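Local coordinates for fiber protein (Raptor siadenovirus a, PDB 5FJL) that forms the trimeric head at the end of the adenovirus fibre, the capsid spike that probably attaches the virion to a host-cell receptor, at residues 79-84 / 162-167; 51-56 / 67-72; 124-129 / 154-159. All blocks are in the same frame, centred on the assembly; numbering follows the deposited sequence. Where two conformers were deposited one is given.

All three contacts reach the curled antiparallel sheet of the fibre head, but they meet different parts of it. Interaction 1 and interaction 2 are neighbours, their centres about 10 Å apart, and they flank the base of the hairpin made by strands 71-75 and 78-87. They touch directly there, Thr82 O lying 2.7 Å from Gly71 N in a probable hydrogen bond. Interaction 3 is a surface contact with its centre about 18 Å from that of interaction 1, and its segments fall inside the loop of chain that interaction 1 closes. Between the centres of interactions 2 and 3 there are about 25 Å, on opposite sides of the chain's centre.

Interaction 1. Residues 79-84 / 162-167; sequences LQNTPL and HIVTVH
Pro83 and His162 lie side by side with their side chains pointing the same way, Pro83 CB 3.9 Å from His162 CB. The imidazole meets the proline obliquely, so that Pro83 CG comes to 4.0 Å from His162 ND1, a nitrogen whose hydrogen bond is to Thr85. One residue further on, Leu84 and Ile163 form an antiparallel hydrogen-bonded pair. Leu84 N donates to Ile163 O at 3.0 Å, and Ile163 N to Leu84 O at 2.8 Å. Their side chains share one face of the sheet, Leu84 CB 4.2 Å from Ile163 CB.

Before the proline, toward Asn81, the backbones part. Asn81 crosses Val164 at about a right angle, its ND2 4.0 Å from Val164 CG1, the branch set anti to the backbone N (chi1 176°). A water fills in: it accepts from Asn81 ND2, then donates to Val164 O at 2.7 Å and weakly to Thr82 O. Val164 and Thr165 both face Leu118, a classic beta bulge in the pairing with strand 115-122.

Strand 160-171 runs between 115-122 and the foot of the hairpin 71-75/78-87, where Leu72 packs on Val164; Leu79, nearer the hairpin's turn, packs on Glu99 of a neighbouring subunit.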
loop_
_atom_site.group_PDB
_atom_site.type_symbol
_atom_site.label_atom_id
_atom_site.label_comp_id
_atom_site.label_asym_id
_atom_site.label_seq_id
_atom_site.Cartn_x
_atom_site.Cartn_y
_atom_site.Cartn_z
ATOM N N LEU A 79 1.772 1.055 -22.329
ATOM C CA LEU A 79 0.918 0.700 -21.212
ATOM C C LEU A 79 -0.531 0.994 -21.600
ATOM O O LEU A 79 -0.830 2.100 -22.080
ATOM C CB LEU A 79 1.313 1.516 -19.971
ATOM C CG LEU A 79 0.724 1.105 -18.622
ATOM C CD1 LEU A 79 1.134 -0.290 -18.182
ATOM C CD2 LEU A 79 1.105 2.110 -17.538
ATOM N N GLN A 80 -1.382 0.011 -21.378
ATOM C CA GLN A 80 -2.817 0.155 -21.570
ATOM C C GLN A 80 -3.485 -0.220 -20.273
ATOM O O GLN A 80 -2.896 -0.904 -19.432
ATOM C CB GLN A 80 -3.287 -0.777 -22.669
ATOM C CG GLN A 80 -2.680 -0.457 -24.018
ATOM C CD GLN A 80 -3.151 -1.409 -25.094
ATOM O OE1 GLN A 80 -3.773 -2.449 -24.817
ATOM N NE2 GLN A 80 -2.826 -1.077 -26.335
ATOM N N ASN A 81 -4.711 0.235 -20.068
ATOM C CA ASN A 81 -5.448 -0.229 -18.924
ATOM C C ASN A 81 -6.952 -0.181 -19.087
ATOM O O ASN A 81 -7.472 0.575 -19.893
ATOM C CB ASN A 81 -5.036 0.564 -17.682
ATOM C CG ASN A 81 -5.707 1.892 -17.605
ATOM O OD1 ASN A 81 -5.497 2.747 -18.484
ATOM N ND2 ASN A 81 -6.548 2.095 -16.573
ATOM N N THR A 82 -7.597 -1.034 -18.324
ATOM C CA THR A 82 -9.029 -1.056 -18.191
ATOM C C THR A 82 -9.290 -0.810 -16.706
ATOM O O THR A 82 -8.938 -1.661 -15.871
ATOM C CB THR A 82 -9.585 -2.421 -18.567
ATOM O OG1 THR A 82 -9.267 -2.677 -19.946
ATOM C CG2 THR A 82 -11.100 -2.489 -18.352
ATOM N N PRO A 83 -9.878 0.354 -16.377
ATOM C CA PRO A 83 -10.145 0.599 -14.948
ATOM C C PRO A 83 -11.421 -0.018 -14.481
ATOM O O PRO A 83 -12.271 -0.404 -15.305
ATOM C CB PRO A 83 -10.255 2.110 -14.896
ATOM C CG PRO A 83 -10.927 2.433 -16.167
ATOM C CD PRO A 83 -10.262 1.524 -17.178
ATOM N N LEU A 84 -11.598 -0.127 -13.175
ATOM C CA LEU A 84 -12.891 -0.389 -12.620
ATOM C C LEU A 84 -13.530 0.968 -12.314
ATOM O O LEU A 84 -12.997 1.739 -11.501
ATOM C CB LEU A 84 -12.752 -1.216 -11.347
ATOM C CG LEU A 84 -13.991 -1.837 -10.794
ATOM C CD1 LEU A 84 -14.584 -2.820 -11.810
ATOM C CD2 LEU A 84 -13.562 -2.572 -9.525
ATOM N N HIS A 162 -12.274 6.143 -11.132
ATOM C CA HIS A 162 -11.667 5.019 -11.826
ATOM C C HIS A 162 -10.616 4.383 -10.929
ATOM O O HIS A 162 -9.688 5.076 -10.537
ATOM C CB HIS A 162 -11.008 5.462 -13.131
ATOM C CG HIS A 162 -11.930 6.183 -14.074
ATOM N ND1 HIS A 162 -12.979 5.546 -14.697
ATOM C CD2 HIS A 162 -11.958 7.470 -14.495
ATOM C CE1 HIS A 162 -13.598 6.415 -15.487
ATOM N NE2 HIS A 162 -13.013 7.583 -15.375
ATOM N N ILE A 163 -10.753 3.112 -10.627
ATOM C CA ILE A 163 -9.679 2.358 -9.954
ATOM C C ILE A 163 -8.744 1.837 -11.038
ATOM O O ILE A 163 -9.143 0.993 -11.842
ATOM C CB ILE A 163 -10.215 1.185 -9.102
ATOM C CG1 ILE A 163 -11.286 1.657 -8.103
ATOM C CG2 ILE A 163 -9.060 0.426 -8.464
ATOM C CD1 ILE A 163 -11.839 0.576 -7.226
ATOM N N VAL A 164 -7.527 2.332 -11.061
ATOM C CA VAL A 164 -6.539 1.950 -12.047
ATOM C C VAL A 164 -5.849 0.646 -11.649
ATOM O O VAL A 164 -5.760 -0.293 -12.432
ATOM C CB VAL A 164 -5.510 3.053 -12.247
ATOM C CG1 VAL A 164 -4.417 2.590 -13.225
ATOM C CG2 VAL A 164 -6.181 4.337 -12.726
ATOM N N THR A 165 -5.400 0.593 -10.409
ATOM C CA THR A 165 -4.810 -0.651 -9.885
ATOM C C THR A 165 -4.936 -0.614 -8.351
ATOM O O THR A 165 -5.059 0.446 -7.758
ATOM C CB THR A 165 -3.400 -0.857 -10.453
ATOM O OG1 THR A 165 -3.038 -2.264 -10.399
ATOM C CG2 THR A 165 -2.492 0.030 -9.741
ATOM N N VAL A 166 -5.045 -1.811 -7.771
ATOM C CA VAL A 166 -5.210 -1.934 -6.311
ATOM C C VAL A 166 -4.483 -3.192 -5.846
ATOM O O VAL A 166 -4.471 -4.232 -6.497
ATOM C CB VAL A 166 -6.705 -1.889 -5.891
ATOM C CG1 VAL A 166 -7.523 -2.938 -6.603
ATOM C CG2 VAL A 166 -6.880 -1.982 -4.392
ATOM N N HIS A 167 -3.834 -3.080 -4.699
ATOM C CA HIS A 167 -3.175 -4.242 -4.096
ATOM C C HIS A 167 -4.262 -5.245 -3.666
ATOM O O HIS A 167 -5.343 -4.834 -3.237
ATOM C CB HIS A 167 -2.332 -3.810 -2.886
ATOM C CG HIS A 167 -1.468 -4.899 -2.330
ATOM N ND1 HIS A 167 -0.298 -5.303 -2.935
ATOM C CD2 HIS A 167 -1.639 -5.718 -1.274
ATOM C CE1 HIS A 167 0.225 -6.308 -2.264
ATOM N NE2 HIS A 167 -0.563 -6.568 -1.236
HETATM O O HOH W 1 -6.589 -0.120 -14.947
#

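Interaction 2. Residues 51-56 / 67-72; sequences VINFRK and LGNYGL
Asn53, Leu67 and Asn69 carry this contact, which is the frayed end of an antiparallel ladder. Asn53 works with both its backbone and its amide. Its carbonyl O takes the N-H of Gly68 at 2.8 Å, a straight bond at hydrogen (169°) although the donor stands well above the carbonyl plane. The same oxygen also receives a CA-H contact from Leu67. The matching second bond is replaced by a water, which accepts from Asn53 N and donates to Gly68 O at 2.8 Å: the chains are already diverging here, and the solvent molecule spans the gap.

Next to the water, side chains bridge the gap. Asn53 ND2 donates to Asn69 OD1 at 2.7 Å, and the two amides are turned steeply against each other, their planes 74° apart. Asn69 has a left-handed backbone conformation, consistent with the chain turning away from strand 51-59 while its amide stays near.

Leu67 is the apolar half. It forms a non-hydrogen-bonded pair with Phe54, their CA atoms 4.3 Å apart, and its CD2 branch comes to 3.8 Å from Phe54 CB. The same Leu67 CD2 lies 4.2 Å from Ile52 CG2, these two side chains running side by side and pointing the same way. With CG beside its own backbone N (chi1 -54°), the leucine leans across to the opposite strand, whereas the phenylalanine ring leads away to meet that of Phe44.

Strand 51-59 is flanked by 38-45 and by 62-67, which ends at Leu67. Leu67 also packs on Phe169 of strand 160-171, and past Asn69 the chain enters strand 71-75, where Gly71 pairs with Thr82.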
loop_
_atom_site.group_PDB
_atom_site.type_symbol
_atom_site.label_atom_id
_atom_site.label_comp_id
_atom_site.label_asym_id
_atom_site.label_seq_id
_atom_site.Cartn_x
_atom_site.Cartn_y
_atom_site.Cartn_z
ATOM N N VAL A 51 -21.757 -4.086 -12.029
ATOM C CA VAL A 51 -21.382 -5.359 -11.431
ATOM C C VAL A 51 -19.887 -5.343 -11.123
ATOM O O VAL A 51 -19.083 -5.050 -12.020
ATOM C CB VAL A 51 -21.702 -6.537 -12.378
ATOM C CG1 VAL A 51 -21.249 -7.876 -11.798
ATOM C CG2 VAL A 51 -23.191 -6.558 -12.700
ATOM N N ILE A 52 -19.547 -5.656 -9.883
ATOM C CA ILE A 52 -18.169 -5.829 -9.392
ATOM C C ILE A 52 -17.974 -7.317 -9.185
ATOM O O ILE A 52 -18.581 -7.886 -8.307
ATOM C CB ILE A 52 -17.918 -5.142 -8.009
ATOM C CG1 ILE A 52 -18.104 -3.622 -8.054
ATOM C CG2 ILE A 52 -16.513 -5.475 -7.479
ATOM C CD1 ILE A 52 -18.150 -3.024 -6.658
ATOM N N ASN A 53 -17.098 -7.935 -9.940
ATOM C CA ASN A 53 -16.801 -9.357 -9.763
ATOM C C ASN A 53 -15.594 -9.495 -8.886
ATOM O O ASN A 53 -14.671 -8.645 -8.929
ATOM C CB ASN A 53 -16.517 -10.004 -11.120
ATOM C CG ASN A 53 -17.750 -10.050 -11.976
ATOM O OD1 ASN A 53 -18.730 -10.663 -11.624
ATOM N ND2 ASN A 53 -17.756 -9.239 -13.017
ATOM N N PHE A 54 -15.562 -10.532 -8.067
ATOM C CA PHE A 54 -14.370 -10.820 -7.287
ATOM C C PHE A 54 -14.082 -12.315 -7.206
ATOM O O PHE A 54 -14.974 -13.124 -7.417
ATOM C CB PHE A 54 -14.490 -10.191 -5.904
ATOM C CG PHE A 54 -15.599 -10.757 -5.062
ATOM C CD1 PHE A 54 -15.426 -11.920 -4.323
ATOM C CD2 PHE A 54 -16.825 -10.117 -5.011
ATOM C CE1 PHE A 54 -16.470 -12.445 -3.541
ATOM C CE2 PHE A 54 -17.850 -10.619 -4.207
ATOM C CZ PHE A 54 -17.677 -11.781 -3.494
ATOM N N ARG A 55 -12.825 -12.663 -6.925
ATOM C CA ARG A 55 -12.411 -14.036 -6.686
ATOM C C ARG A 55 -11.641 -14.104 -5.409
ATOM O O ARG A 55 -10.681 -13.339 -5.249
ATOM C CB ARG A 55 -11.547 -14.564 -7.810
ATOM C CG ARG A 55 -11.134 -16.017 -7.609
ATOM C CD ARG A 55 -10.849 -16.689 -8.942
ATOM N NE ARG A 55 -10.860 -18.138 -8.809
ATOM C CZ ARG A 55 -11.428 -18.999 -9.664
ATOM N NH1 ARG A 55 -12.080 -18.585 -10.764
ATOM N NH2 ARG A 55 -11.356 -20.311 -9.405
ATOM N N LYS A 56 -12.054 -14.970 -4.486
ATOM C CA LYS A 56 -11.394 -15.176 -3.186
ATOM C C LYS A 56 -10.564 -16.442 -3.281
ATOM O O LYS A 56 -11.038 -17.469 -3.802
ATOM C CB LYS A 56 -12.428 -15.349 -2.097
ATOM C CG LYS A 56 -13.342 -14.171 -1.921
ATOM C CD LYS A 56 -14.396 -14.405 -0.865
ATOM C CE LYS A 56 -13.883 -14.227 0.545
ATOM N NZ LYS A 56 -15.013 -14.031 1.489
ATOM N N LEU A 67 -10.309 -8.200 -7.431
ATOM C CA LEU A 67 -11.452 -7.764 -8.222
ATOM C C LEU A 67 -11.205 -8.056 -9.701
ATOM O O LEU A 67 -10.093 -7.906 -10.194
ATOM C CB LEU A 67 -11.690 -6.270 -8.003
ATOM C CG LEU A 67 -11.832 -5.896 -6.520
ATOM C CD1 LEU A 67 -12.137 -4.402 -6.438
ATOM C CD2 LEU A 67 -12.907 -6.742 -5.828
ATOM N N GLY A 68 -12.243 -8.450 -10.408
ATOM C CA GLY A 68 -12.112 -8.878 -11.792
ATOM C C GLY A 68 -12.301 -7.790 -12.795
ATOM O O GLY A 68 -12.751 -6.697 -12.476
ATOM N N ASN A 69 -11.944 -8.097 -14.050
ATOM C CA ASN A 69 -12.405 -7.303 -15.224
ATOM C C ASN A 69 -11.783 -5.922 -15.350
ATOM O O ASN A 69 -12.402 -4.990 -15.847
ATOM C CB ASN A 69 -13.935 -7.146 -15.253
ATOM C CG ASN A 69 -14.648 -8.463 -15.122
ATOM O OD1 ASN A 69 -15.372 -8.689 -14.155
ATOM N ND2 ASN A 69 -14.409 -9.360 -16.074
ATOM N N TYR A 70 -10.552 -5.805 -14.888
ATOM C CA TYR A 70 -9.846 -4.541 -14.965
ATOM C C TYR A 70 -8.364 -4.840 -14.815
ATOM O O TYR A 70 -8.000 -5.938 -14.410
ATOM C CB TYR A 70 -10.342 -3.593 -13.844
ATOM C CG TYR A 70 -9.572 -3.766 -12.601
ATOM C CD1 TYR A 70 -9.763 -4.862 -11.793
ATOM C CD2 TYR A 70 -8.579 -2.874 -12.261
ATOM C CE1 TYR A 70 -8.987 -5.075 -10.668
ATOM C CE2 TYR A 70 -7.818 -3.061 -11.120
ATOM C CZ TYR A 70 -8.018 -4.187 -10.348
ATOM O OH TYR A 70 -7.288 -4.421 -9.216
ATOM N N GLY A 71 -7.530 -3.857 -15.137
ATOM C CA GLY A 71 -6.105 -3.865 -14.796
ATOM C C GLY A 71 -5.213 -3.276 -15.882
ATOM O O GLY A 71 -5.705 -2.813 -16.918
ATOM N N LEU A 72 -3.899 -3.298 -15.593
ATOM C CA LEU A 72 -2.839 -2.848 -16.499
ATOM C C LEU A 72 -2.323 -3.957 -17.425
ATOM O O LEU A 72 -2.267 -5.110 -17.044
ATOM C CB LEU A 72 -1.646 -2.300 -15.700
ATOM C CG LEU A 72 -1.805 -1.157 -14.681
ATOM C CD1 LEU A 72 -0.474 -0.811 -14.026
ATOM C CD2 LEU A 72 -2.382 0.060 -15.374
HETATM O O HOH W 2 -15.429 -6.394 -11.749
#

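Interaction 3. Residues 124-129 / 154-159; sequences TDHVYR and KHETIQ
Two rings, those of His126 and Tyr128, are met at their edges by one carboxylate, that of Glu156, while Lys154 approaches the tyrosine obliquely with its CE. This His-carboxylate hydrogen bond with a neighbouring tyrosine ties the turn between strands 115-122 and 127-138 to the loop leading into strand 160-171, at the surface of the fibre head.

Glu156 OE1 sits in the plane of the imidazole and takes the N-H of His126 ND1 at 3.0 Å, almost straight at 172°. Ring and carboxylate planes are 77° apart, and ND1 meets OE1 from above the carboxylate plane. The other oxygen, OE2, accepts a very short hydrogen bond of 2.5 Å from Tyr128 OH. Beyond CG the glutamate chain is extended (chi2 173°), which carries its carboxylate across to both rings.

Lys154 and Tyr128 come from opposite directions. Lys154 CE lies 4.1 Å from the ring centroid in an off-centre CH-pi contact, and its ammonium goes on to a salt bridge with Glu152. An inverse gamma turn centred on His155 separates Lys154 from Glu156, and both CB atoms are directed toward residues 124-129. Tyr128 and Lys154 also rest on Leu96.

OE1 is gripped three times: besides His126 it bonds to Thr123 OG1, which also accepts from His126 N, and to a water 2.9 Å from Glu156 OE1. That water accepts from Asp125 N. Asp125 OD2 lies 5.5 Å from Glu156 OE1, a like charge; with two carboxylates near, a protonated His126 would probably be favoured. At the far end a second water joins the chains, accepting from Thr124 N at 2.8 Å and from Gln159 NE2 at 2.9 Å while donating to Thr157 O at 2.6 Å.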
loop_
_atom_site.group_PDB
_atom_site.type_symbol
_atom_site.label_atom_id
_atom_site.label_comp_id
_atom_site.label_asym_id
_atom_site.label_seq_id
_atom_site.Cartn_x
_atom_site.Cartn_y
_atom_site.Cartn_z
ATOM N N THR A 124 -16.526 17.824 -12.622
ATOM C CA THR A 124 -16.804 18.671 -13.786
ATOM C C THR A 124 -15.583 19.470 -14.194
ATOM O O THR A 124 -15.275 19.586 -15.407
ATOM C CB THR A 124 -17.976 19.626 -13.468
ATOM O OG1 THR A 124 -19.148 18.857 -13.193
ATOM C CG2 THR A 124 -18.224 20.564 -14.639
ATOM N N ASP A 125 -14.833 20.020 -13.228
ATOM C CA ASP A 125 -13.728 20.895 -13.538
ATOM C C ASP A 125 -12.370 20.296 -13.476
ATOM O O ASP A 125 -11.415 20.897 -13.978
ATOM C CB ASP A 125 -13.753 22.106 -12.597
ATOM C CG ASP A 125 -14.926 23.053 -12.867
ATOM O OD1 ASP A 125 -15.625 22.975 -13.902
ATOM O OD2 ASP A 125 -15.123 23.953 -12.007
ATOM N N HIS A 126 -12.193 19.135 -12.819
ATOM C CA HIS A 126 -10.847 18.642 -12.519
ATOM C C HIS A 126 -10.691 17.139 -12.696
ATOM O O HIS A 126 -11.670 16.400 -12.758
ATOM C CB HIS A 126 -10.425 19.010 -11.057
ATOM C CG HIS A 126 -10.324 20.475 -10.830
ATOM N ND1 HIS A 126 -11.264 21.191 -10.127
ATOM C CD2 HIS A 126 -9.425 21.369 -11.289
ATOM C CE1 HIS A 126 -10.922 22.469 -10.127
ATOM N NE2 HIS A 126 -9.801 22.596 -10.808
ATOM N N VAL A 127 -9.439 16.710 -12.738
ATOM C CA VAL A 127 -9.047 15.322 -12.725
ATOM C C VAL A 127 -8.046 15.189 -11.597
ATOM O O VAL A 127 -7.003 15.884 -11.590
ATOM C CB VAL A 127 -8.400 14.876 -14.029
ATOM C CG1 VAL A 127 -7.944 13.415 -13.955
ATOM C CG2 VAL A 127 -9.382 15.017 -15.173
ATOM N N TYR A 128 -8.331 14.302 -10.648
ATOM C CA TYR A 128 -7.461 14.077 -9.490
ATOM C C TYR A 128 -6.958 12.644 -9.575
ATOM O O TYR A 128 -7.728 11.695 -9.492
ATOM C CB TYR A 128 -8.225 14.277 -8.193
ATOM C CG TYR A 128 -8.731 15.671 -8.001
ATOM C CD1 TYR A 128 -7.842 16.714 -7.778
ATOM C CD2 TYR A 128 -10.083 15.965 -8.050
ATOM C CE1 TYR A 128 -8.294 18.014 -7.651
ATOM C CE2 TYR A 128 -10.547 17.256 -7.880
ATOM C CZ TYR A 128 -9.630 18.269 -7.671
ATOM O OH TYR A 128 -10.050 19.572 -7.494
ATOM N N ARG A 129 -5.658 12.486 -9.649
ATOM C CA ARG A 129 -5.003 11.204 -9.692
ATOM C C ARG A 129 -4.285 11.028 -8.390
ATOM O O ARG A 129 -3.437 11.859 -8.052
ATOM C CB ARG A 129 -4.035 11.179 -10.866
ATOM C CG ARG A 129 -3.267 9.928 -11.092
ATOM C CD ARG A 129 -2.258 10.166 -12.243
ATOM N NE ARG A 129 -1.491 8.992 -12.509
ATOM C CZ ARG A 129 -1.789 8.066 -13.392
ATOM N NH1 ARG A 129 -2.912 8.151 -14.121
ATOM N NH2 ARG A 129 -0.974 7.059 -13.609
ATOM N N LYS A 154 -12.532 17.807 -1.258
ATOM C CA LYS A 154 -12.771 18.863 -2.237
ATOM C C LYS A 154 -14.257 19.157 -2.218
ATOM O O LYS A 154 -15.079 18.236 -2.090
ATOM C CB LYS A 154 -12.391 18.424 -3.660
ATOM C CG LYS A 154 -10.984 17.882 -3.836
ATOM C CD LYS A 154 -9.939 18.969 -3.764
ATOM C CE LYS A 154 -8.586 18.328 -3.990
ATOM N NZ LYS A 154 -7.499 19.328 -3.923
ATOM N N HIS A 155 -14.618 20.427 -2.402
ATOM C CA HIS A 155 -16.024 20.829 -2.482
ATOM C C HIS A 155 -16.489 20.725 -3.919
ATOM O O HIS A 155 -16.750 21.728 -4.605
ATOM C CB HIS A 155 -16.214 22.267 -1.965
ATOM C CG HIS A 155 -15.968 22.415 -0.500
ATOM N ND1 HIS A 155 -16.653 21.683 0.448
ATOM C CD2 HIS A 155 -15.132 23.234 0.183
ATOM C CE1 HIS A 155 -16.237 22.034 1.654
ATOM N NE2 HIS A 155 -15.316 22.975 1.520
ATOM N N GLU A 156 -16.499 19.482 -4.398
ATOM C CA GLU A 156 -16.834 19.149 -5.792
ATOM C C GLU A 156 -17.570 17.836 -5.799
ATOM O O GLU A 156 -17.460 17.047 -4.878
ATOM C CB GLU A 156 -15.598 19.002 -6.658
ATOM C CG GLU A 156 -14.781 20.263 -6.812
ATOM C CD GLU A 156 -13.496 20.014 -7.526
ATOM O OE1 GLU A 156 -13.525 19.828 -8.769
ATOM O OE2 GLU A 156 -12.427 20.034 -6.889
ATOM N N THR A 157 -18.355 17.617 -6.842
ATOM C CA THR A 157 -19.132 16.393 -7.044
ATOM C C THR A 157 -18.339 15.392 -7.887
ATOM O O THR A 157 -17.757 15.744 -8.915
ATOM C CB THR A 157 -20.447 16.733 -7.766
ATOM O OG1 THR A 157 -21.190 17.620 -6.902
ATOM C CG2 THR A 157 -21.287 15.540 -8.071
ATOM N N ILE A 158 -18.326 14.149 -7.414
ATOM C CA ILE A 158 -17.725 13.067 -8.195
ATOM C C ILE A 158 -18.620 12.766 -9.397
ATOM O O ILE A 158 -19.796 12.470 -9.230
ATOM C CB ILE A 158 -17.570 11.804 -7.350
ATOM C CG1 ILE A 158 -16.640 12.038 -6.146
ATOM C CG2 ILE A 158 -17.090 10.634 -8.193
ATOM C CD1 ILE A 158 -16.720 10.912 -5.131
ATOM N N GLN A 159 -18.030 12.835 -10.592
ATOM C CA GLN A 159 -18.645 12.283 -11.781
ATOM C C GLN A 159 -18.263 10.816 -11.930
ATOM O O GLN A 159 -19.132 9.959 -12.074
ATOM C CB GLN A 159 -18.273 13.111 -13.012
ATOM C CG GLN A 159 -18.614 14.590 -12.890
ATOM C CD GLN A 159 -20.093 14.890 -12.780
ATOM O OE1 GLN A 159 -20.927 14.188 -13.316
ATOM N NE2 GLN A 159 -20.425 15.934 -12.022
HETATM O O HOH W 3 -18.444 17.582 -10.590
HETATM O O HOH W 4 -15.817 20.535 -10.382
#